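Local structure of adhesion and penetration protein autotransporter (Haemophilus influenzae, 3SYJ) at residues 782-787 / 801-806; 809-814 / 851-856; 815-820 / 864-869. The protein promotes adherence to and invasion of host cells as a self-associating surface autotransporter whose passenger domain is probably also a serine protease. One frame throughout, in Å; residues are numbered along the deposited sequence.

Contact 1: 782-787 / 801-806; sequences SHQIQG and TMPSDT
Pro803 rests on one face of the peptide group that joins His783 to Gln784, its CG standing almost straight above His783 C at 3.3 Å. The ends of that peptide are taken by other groups: His783 O accepts a hydrogen bond from Trp800 NE1, and Gln784 N donates to Asn765 OD1. A second flat group, the carboxamide of Gln784, has the hydroxyl of Ser804 over its face, with Ser804 OG 3.9 Å from Gln784 CD, a loose polar approach rather than a bond. Gln784 CG lies anti to the carbonyl carbon (chi1 -68°) and passes Pro803 CG at 3.6 Å; the chain then runs extended.

No direct hydrogen bond joins the two segments. Instead a water bridges two carbonyl oxygens, donating to Ser782 O (3.0 Å) and to Thr801 O (2.9 Å), at the end where the backbones are still close, while Ser782 CA offers its hydrogen to Thr801 O at 3.4 Å. Farther on, the methyl CG2 of Thr806 sits against Ile785 O at 3.2 Å. Proline suits its place: it has no N-H to leave without an acceptor, and its puckered ring lays CG and CD as a compact apolar patch on the flat peptide. Such a bend is typical of the corners of a right-handed parallel beta-helix, the stalk of this passenger domain, where each coil turns from one face to the next and the following coil stacks upon it.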
# COMPACT_ATOMS: atom_id res chain seq x y z
N SER A 782 -10.12 -12.66 9.30
CA SER A 782 -8.73 -12.74 9.76
C SER A 782 -7.89 -11.58 9.27
O SER A 782 -6.67 -11.72 9.11
CB SER A 782 -8.10 -14.05 9.30
OG SER A 782 -7.99 -14.08 7.88
N HIS A 783 -8.52 -10.43 9.03
CA HIS A 783 -7.79 -9.26 8.57
C HIS A 783 -7.98 -8.04 9.49
O HIS A 783 -8.51 -8.16 10.59
CB HIS A 783 -8.14 -8.93 7.12
CG HIS A 783 -7.70 -9.99 6.15
ND1 HIS A 783 -6.53 -9.90 5.43
CD2 HIS A 783 -8.28 -11.17 5.80
CE1 HIS A 783 -6.41 -10.98 4.67
NE2 HIS A 783 -7.45 -11.76 4.88
N GLN A 784 -7.52 -6.89 9.03
CA GLN A 784 -7.46 -5.70 9.88
C GLN A 784 -8.77 -4.91 9.89
O GLN A 784 -9.41 -4.76 8.85
CB GLN A 784 -6.29 -4.79 9.44
CG GLN A 784 -4.90 -5.39 9.69
CD GLN A 784 -3.75 -4.62 9.02
OE1 GLN A 784 -3.84 -3.41 8.78
NE2 GLN A 784 -2.67 -5.33 8.70
N ILE A 785 -9.16 -4.43 11.06
CA ILE A 785 -10.25 -3.46 11.15
C ILE A 785 -9.81 -2.19 11.88
O ILE A 785 -9.32 -2.26 13.01
CB ILE A 785 -11.50 -4.02 11.85
CG1 ILE A 785 -11.93 -5.34 11.22
CG2 ILE A 785 -12.64 -3.02 11.75
CD1 ILE A 785 -13.17 -5.93 11.85
N GLN A 786 -10.00 -1.05 11.24
CA GLN A 786 -9.61 0.24 11.82
C GLN A 786 -10.82 1.15 11.90
O GLN A 786 -11.45 1.46 10.89
CB GLN A 786 -8.50 0.88 10.98
CG GLN A 786 -8.46 2.41 11.03
CD GLN A 786 -7.82 2.94 12.30
OE1 GLN A 786 -6.87 2.34 12.82
NE2 GLN A 786 -8.33 4.06 12.79
N GLY A 787 -11.16 1.59 13.11
CA GLY A 787 -12.30 2.46 13.30
C GLY A 787 -12.00 3.57 14.29
O GLY A 787 -11.51 3.33 15.39
N THR A 801 -9.89 -13.11 13.96
CA THR A 801 -8.48 -13.27 14.34
C THR A 801 -7.66 -12.06 13.90
O THR A 801 -7.30 -11.92 12.73
CB THR A 801 -7.87 -14.56 13.75
OG1 THR A 801 -8.48 -15.69 14.37
CG2 THR A 801 -6.37 -14.60 14.01
N MET A 802 -7.37 -11.19 14.86
CA MET A 802 -6.62 -9.96 14.63
C MET A 802 -5.23 -10.29 14.10
O MET A 802 -4.57 -11.20 14.60
CB MET A 802 -6.51 -9.19 15.94
CG MET A 802 -6.53 -7.69 15.80
SD MET A 802 -6.59 -6.95 17.44
CE MET A 802 -7.91 -7.90 18.16
N PRO A 803 -4.77 -9.54 13.08
CA PRO A 803 -3.46 -9.77 12.47
C PRO A 803 -2.35 -8.93 13.10
O PRO A 803 -1.17 -9.30 13.02
CB PRO A 803 -3.67 -9.32 11.02
CG PRO A 803 -5.09 -8.76 10.95
CD PRO A 803 -5.53 -8.52 12.35
N SER A 804 -2.72 -7.82 13.72
CA SER A 804 -1.78 -6.87 14.30
C SER A 804 -2.48 -5.87 15.22
O SER A 804 -3.70 -5.91 15.36
CB SER A 804 -1.05 -6.11 13.18
OG SER A 804 -1.96 -5.33 12.43
N ASP A 805 -1.71 -4.99 15.85
CA ASP A 805 -2.29 -3.93 16.68
C ASP A 805 -3.44 -3.26 15.94
O ASP A 805 -3.36 -2.99 14.74
CB ASP A 805 -1.23 -2.88 17.04
CG ASP A 805 -0.37 -3.30 18.21
OD1 ASP A 805 -0.42 -4.49 18.60
OD2 ASP A 805 0.36 -2.44 18.75
N THR A 806 -4.52 -2.98 16.67
CA THR A 806 -5.75 -2.48 16.07
C THR A 806 -6.44 -1.47 16.96
O THR A 806 -6.46 -1.61 18.18
CB THR A 806 -6.74 -3.63 15.80
OG1 THR A 806 -6.50 -4.18 14.50
CG2 THR A 806 -8.18 -3.13 15.87
O HOH W 1 -5.01 -12.94 11.24

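Contact 2: 809-814 / 851-856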
# COMPACT_ATOMS: atom_id res chain seq x y z
N GLN A 809 -13.30 2.29 17.80
CA GLN A 809 -14.00 3.19 18.66
C GLN A 809 -15.00 2.54 19.58
O GLN A 809 -14.72 2.30 20.72
CB GLN A 809 -14.76 4.18 17.80
CG GLN A 809 -15.24 5.39 18.49
CD GLN A 809 -14.21 6.07 19.30
OE1 GLN A 809 -13.06 6.13 18.96
NE2 GLN A 809 -14.64 6.61 20.38
N ASN A 810 -16.15 2.22 19.05
CA ASN A 810 -17.10 1.36 19.70
C ASN A 810 -17.07 -0.02 19.09
O ASN A 810 -16.80 -0.18 17.94
CB ASN A 810 -18.50 1.96 19.64
CG ASN A 810 -18.53 3.40 20.12
OD1 ASN A 810 -18.23 3.71 21.25
ND2 ASN A 810 -18.91 4.27 19.25
N LEU A 811 -17.30 -1.02 19.92
CA LEU A 811 -17.27 -2.39 19.53
C LEU A 811 -18.33 -3.13 20.29
O LEU A 811 -18.42 -2.99 21.47
CB LEU A 811 -15.90 -2.98 19.84
CG LEU A 811 -15.70 -4.49 19.82
CD1 LEU A 811 -15.89 -5.01 18.50
CD2 LEU A 811 -14.34 -4.87 20.34
N THR A 812 -19.14 -3.90 19.61
CA THR A 812 -20.24 -4.62 20.24
C THR A 812 -20.11 -6.11 19.97
O THR A 812 -20.04 -6.53 18.82
CB THR A 812 -21.60 -4.12 19.72
OG1 THR A 812 -21.81 -2.77 20.14
CG2 THR A 812 -22.72 -5.00 20.25
N LEU A 813 -20.08 -6.90 21.04
CA LEU A 813 -19.97 -8.34 20.90
C LEU A 813 -21.30 -9.01 21.21
O LEU A 813 -22.05 -8.54 22.05
CB LEU A 813 -18.91 -8.91 21.83
CG LEU A 813 -17.48 -8.51 21.49
CD1 LEU A 813 -16.51 -9.44 22.19
CD2 LEU A 813 -17.29 -8.57 19.99
N ASN A 814 -21.56 -10.11 20.53
CA ASN A 814 -22.74 -10.92 20.78
C ASN A 814 -22.47 -12.34 20.32
O ASN A 814 -22.47 -12.61 19.12
CB ASN A 814 -23.95 -10.34 20.05
CG ASN A 814 -25.08 -11.34 19.88
OD1 ASN A 814 -25.14 -12.36 20.58
ND2 ASN A 814 -25.98 -11.07 18.93
N ASN A 851 0.05 -8.66 20.41
CA ASN A 851 -0.84 -7.63 19.88
C ASN A 851 -1.70 -6.97 20.96
O ASN A 851 -1.92 -7.54 22.03
CB ASN A 851 -1.75 -8.21 18.80
CG ASN A 851 -0.98 -8.68 17.59
OD1 ASN A 851 0.08 -8.14 17.26
ND2 ASN A 851 -1.51 -9.69 16.91
N THR A 852 -2.17 -5.77 20.65
CA THR A 852 -3.08 -5.04 21.52
C THR A 852 -4.29 -4.58 20.74
O THR A 852 -4.17 -3.98 19.67
CB THR A 852 -2.38 -3.81 22.15
OG1 THR A 852 -1.28 -4.24 22.96
CG2 THR A 852 -3.36 -3.02 23.01
N LEU A 853 -5.47 -4.86 21.27
CA LEU A 853 -6.69 -4.29 20.72
C LEU A 853 -7.12 -3.13 21.61
O LEU A 853 -7.36 -3.31 22.80
CB LEU A 853 -7.79 -5.34 20.65
CG LEU A 853 -9.21 -4.86 20.33
CD1 LEU A 853 -9.26 -4.05 19.03
CD2 LEU A 853 -10.17 -6.04 20.28
N THR A 854 -7.20 -1.94 21.03
CA THR A 854 -7.63 -0.75 21.75
C THR A 854 -9.05 -0.40 21.37
O THR A 854 -9.37 -0.29 20.18
CB THR A 854 -6.72 0.46 21.43
OG1 THR A 854 -5.37 0.17 21.80
CG2 THR A 854 -7.20 1.70 22.17
N VAL A 855 -9.92 -0.23 22.36
CA VAL A 855 -11.30 0.19 22.13
C VAL A 855 -11.57 1.57 22.74
O VAL A 855 -12.13 1.68 23.83
CB VAL A 855 -12.31 -0.81 22.71
CG1 VAL A 855 -13.73 -0.41 22.32
CG2 VAL A 855 -11.98 -2.22 22.24
N ASN A 856 -11.17 2.62 22.02
CA ASN A 856 -11.26 3.99 22.51
C ASN A 856 -12.66 4.41 22.95
O ASN A 856 -12.81 5.29 23.80
CB ASN A 856 -10.75 4.97 21.45
CG ASN A 856 -9.24 4.86 21.23
OD1 ASN A 856 -8.77 4.88 20.10
ND2 ASN A 856 -8.49 4.75 22.33
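Leu811 and Val855 meet inside the parallel beta-helix of the passenger domain, where strand 810-813 on one face and strand 852-855 on another send side chains into the shared interior. The apolar contacts carry the core of the interface. Leu811 CD2 lies 4.0 Å from Val855 CG2 and 4.3 Å from Leu853 CD2, and the Leu811 side chain crosses that of Val855 at about a right angle. The bond from CA to CB of Leu811 points toward 851-856, and CG stands anti to the backbone N (chi1 166°). Leucine suits the inside of a coil because it is long enough for one of its two terminal methyls, CD2, to reach both Val855 and Leu853; the beta-branched valine keeps its strand extended and offers a methyl to each of two partners. Leu853 is further backed by Thr806, Leu808 and Leu879.

Polar atoms meet hydrocarbon across the gap, and no hydrogen bond spans the two segments. The backbone bonds of strand 810-813 go to its neighbours in the stack instead: Leu811 pairs with Lys858 and Ser860, and Asn810 with Thr791 and Val793. Val855 CG1 approaches the carbonyl oxygen of Gln809 to 3.3 Å, closing the core at the edge where strand 810-813 begins.

At that margin the carboxamide of Gln809 lies against CB and the backbone of Asn856, the two side chains crossing at about a right angle with their amide planes 36° apart. The Gln809 chain bends at chi2 (48°), and its OE1 comes to 3.6 Å from Asn856 CB.

Contact 3: 815-820 / 864-869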
# COMPACT_ATOMS: atom_id res chain seq x y z
N ASN A 815 -22.22 -13.23 21.28
CA ASN A 815 -21.90 -14.62 20.97
C ASN A 815 -20.78 -14.71 19.95
O ASN A 815 -20.81 -15.56 19.05
CB ASN A 815 -23.14 -15.35 20.45
CG ASN A 815 -22.93 -16.85 20.33
OD1 ASN A 815 -23.65 -17.53 19.61
ND2 ASN A 815 -21.93 -17.37 21.04
N SER A 816 -19.79 -13.84 20.09
CA SER A 816 -18.66 -13.79 19.16
C SER A 816 -17.31 -13.86 19.88
O SER A 816 -17.20 -13.52 21.06
CB SER A 816 -18.74 -12.53 18.30
OG SER A 816 -19.79 -12.64 17.35
N THR A 817 -16.29 -14.30 19.16
CA THR A 817 -14.95 -14.46 19.73
C THR A 817 -13.89 -13.66 18.99
O THR A 817 -13.82 -13.71 17.76
CB THR A 817 -14.54 -15.95 19.73
OG1 THR A 817 -15.37 -16.66 20.65
CG2 THR A 817 -13.08 -16.10 20.15
N ILE A 818 -13.07 -12.93 19.73
CA ILE A 818 -11.95 -12.23 19.14
C ILE A 818 -10.64 -12.85 19.60
O ILE A 818 -10.33 -12.84 20.78
CB ILE A 818 -11.93 -10.74 19.53
CG1 ILE A 818 -13.18 -10.03 19.00
CG2 ILE A 818 -10.66 -10.08 18.99
CD1 ILE A 818 -13.24 -8.56 19.36
N THR A 819 -9.88 -13.39 18.65
CA THR A 819 -8.55 -13.89 18.94
C THR A 819 -7.53 -12.80 18.67
O THR A 819 -7.34 -12.38 17.53
CB THR A 819 -8.23 -15.12 18.09
OG1 THR A 819 -9.30 -16.07 18.21
CG2 THR A 819 -6.93 -15.77 18.55
N LEU A 820 -6.86 -12.34 19.73
CA LEU A 820 -6.00 -11.16 19.65
C LEU A 820 -4.73 -11.39 18.84
O LEU A 820 -4.11 -10.45 18.37
CB LEU A 820 -5.63 -10.68 21.06
CG LEU A 820 -6.74 -10.12 21.95
CD1 LEU A 820 -6.15 -9.64 23.27
CD2 LEU A 820 -7.46 -8.99 21.26
N THR A 864 -16.15 -13.71 23.81
CA THR A 864 -14.88 -14.23 24.29
C THR A 864 -13.71 -13.49 23.68
O THR A 864 -13.75 -13.11 22.52
CB THR A 864 -14.74 -15.73 23.95
OG1 THR A 864 -15.75 -16.48 24.64
CG2 THR A 864 -13.36 -16.25 24.33
N PHE A 865 -12.66 -13.27 24.48
CA PHE A 865 -11.38 -12.81 23.97
C PHE A 865 -10.33 -13.90 24.20
O PHE A 865 -10.19 -14.39 25.31
CB PHE A 865 -10.94 -11.52 24.66
CG PHE A 865 -11.78 -10.31 24.29
CD1 PHE A 865 -11.51 -9.58 23.14
CD2 PHE A 865 -12.81 -9.89 25.11
CE1 PHE A 865 -12.27 -8.47 22.82
CE2 PHE A 865 -13.57 -8.78 24.79
CZ PHE A 865 -13.30 -8.07 23.65
N GLN A 866 -9.61 -14.27 23.15
CA GLN A 866 -8.55 -15.28 23.25
C GLN A 866 -7.16 -14.63 23.27
O GLN A 866 -6.80 -13.89 22.36
CB GLN A 866 -8.65 -16.29 22.11
CG GLN A 866 -9.92 -17.11 22.13
CD GLN A 866 -9.98 -18.18 21.05
OE1 GLN A 866 -9.44 -18.00 19.96
NE2 GLN A 866 -10.65 -19.28 21.35
N PHE A 867 -6.40 -14.92 24.33
CA PHE A 867 -5.09 -14.31 24.55
C PHE A 867 -3.96 -15.32 24.36
O PHE A 867 -4.14 -16.52 24.61
CB PHE A 867 -4.99 -13.76 25.97
CG PHE A 867 -5.66 -12.43 26.17
CD1 PHE A 867 -4.91 -11.29 26.37
CD2 PHE A 867 -7.05 -12.33 26.16
CE1 PHE A 867 -5.53 -10.06 26.57
CE2 PHE A 867 -7.67 -11.11 26.35
CZ PHE A 867 -6.91 -9.97 26.56
N THR A 868 -2.81 -14.83 23.93
CA THR A 868 -1.57 -15.58 24.07
C THR A 868 -0.69 -14.81 25.05
O THR A 868 -0.86 -13.59 25.21
CB THR A 868 -0.82 -15.76 22.73
OG1 THR A 868 -0.35 -14.49 22.25
CG2 THR A 868 -1.71 -16.40 21.68
N SER A 869 0.23 -15.50 25.70
CA SER A 869 1.10 -14.86 26.67
C SER A 869 2.41 -15.61 26.90
O SER A 869 2.53 -16.79 26.56
CB SER A 869 0.37 -14.70 28.01
OG SER A 869 0.23 -15.96 28.65
O HOH W 2 -18.04 -15.91 22.52
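Thr817 and Thr864 lie side by side and point the same way, as do Ile818 and Phe865 on the other face of the sheet: in-register stacking, threonine on threonine on one face and apolar on apolar on the other. The backbone ladder of two parallel strands sets this order. Thr864 N donates to Ser816 O, Ile818 N to Thr864 O and Gln866 N to Ile818 O, each at 2.9 Å, and Leu820 N continues it to Gln866 O.

On the threonine face, Thr817 OG1 faces Thr864 CB at 3.5 Å, and a water bound by Thr864 OG1 bonds more weakly to Ser816 O and Thr817 OG1. Gln866 lies obliquely across Thr817 and Thr819. Its CG is anti to the carbonyl carbon (chi1 -64°) and the chain beyond is extended, with Gln866 CD 3.8 Å from Thr817 CG2. There Gln866 OE1 receives the hydroxyl proton of Thr819 OG1 in a short bond of 2.6 Å, the donor tilted 29° out of the amide plane. Tyr824 touches both Thr819 and Gln866.

On the apolar face, Ile818 CD1 packs obliquely against Phe865 CE1 at 3.6 Å. Leu820 and Phe867 also run alongside one another, but here Leu820 CD1 stands over one face of the Phe867 ring, 3.5 Å from its centroid, in a CH-pi contact, while Phe865 O lies in plane at the ring edge. Beta-branched residues suit the extended strands, and large rings fill the interior. Aligned stacks both inside and outside, on a continuous parallel ladder, are the signature of the beta-helix coil.

The three contacts mark neighbouring points on the beta-helical stalk. Contacts 1 and 2, about 10 Å apart between centres, are joined by a backbone bond, Thr806 O to Thr854 N at 3.0 Å, and by the side chain of Asp805, whose OD1 accepts from Thr852 N. Contact 1 meets contact 3, about 12 Å away between centres, where Met802 N is 2.9 Å from Thr819 O and Met802 CE packs on Leu820 and Ile818. Contacts 2 and 3, with centres about 11 Å apart, interlock along the chain: strand 810-813 turns a corner into 816-819, and Asn851 ND2 reaches Leu820 O at 3.1 Å. Leu811, Leu813, Leu853, Ile818 and Phe865 thus share one interior. All lie away from Ser218, the probable catalytic serine.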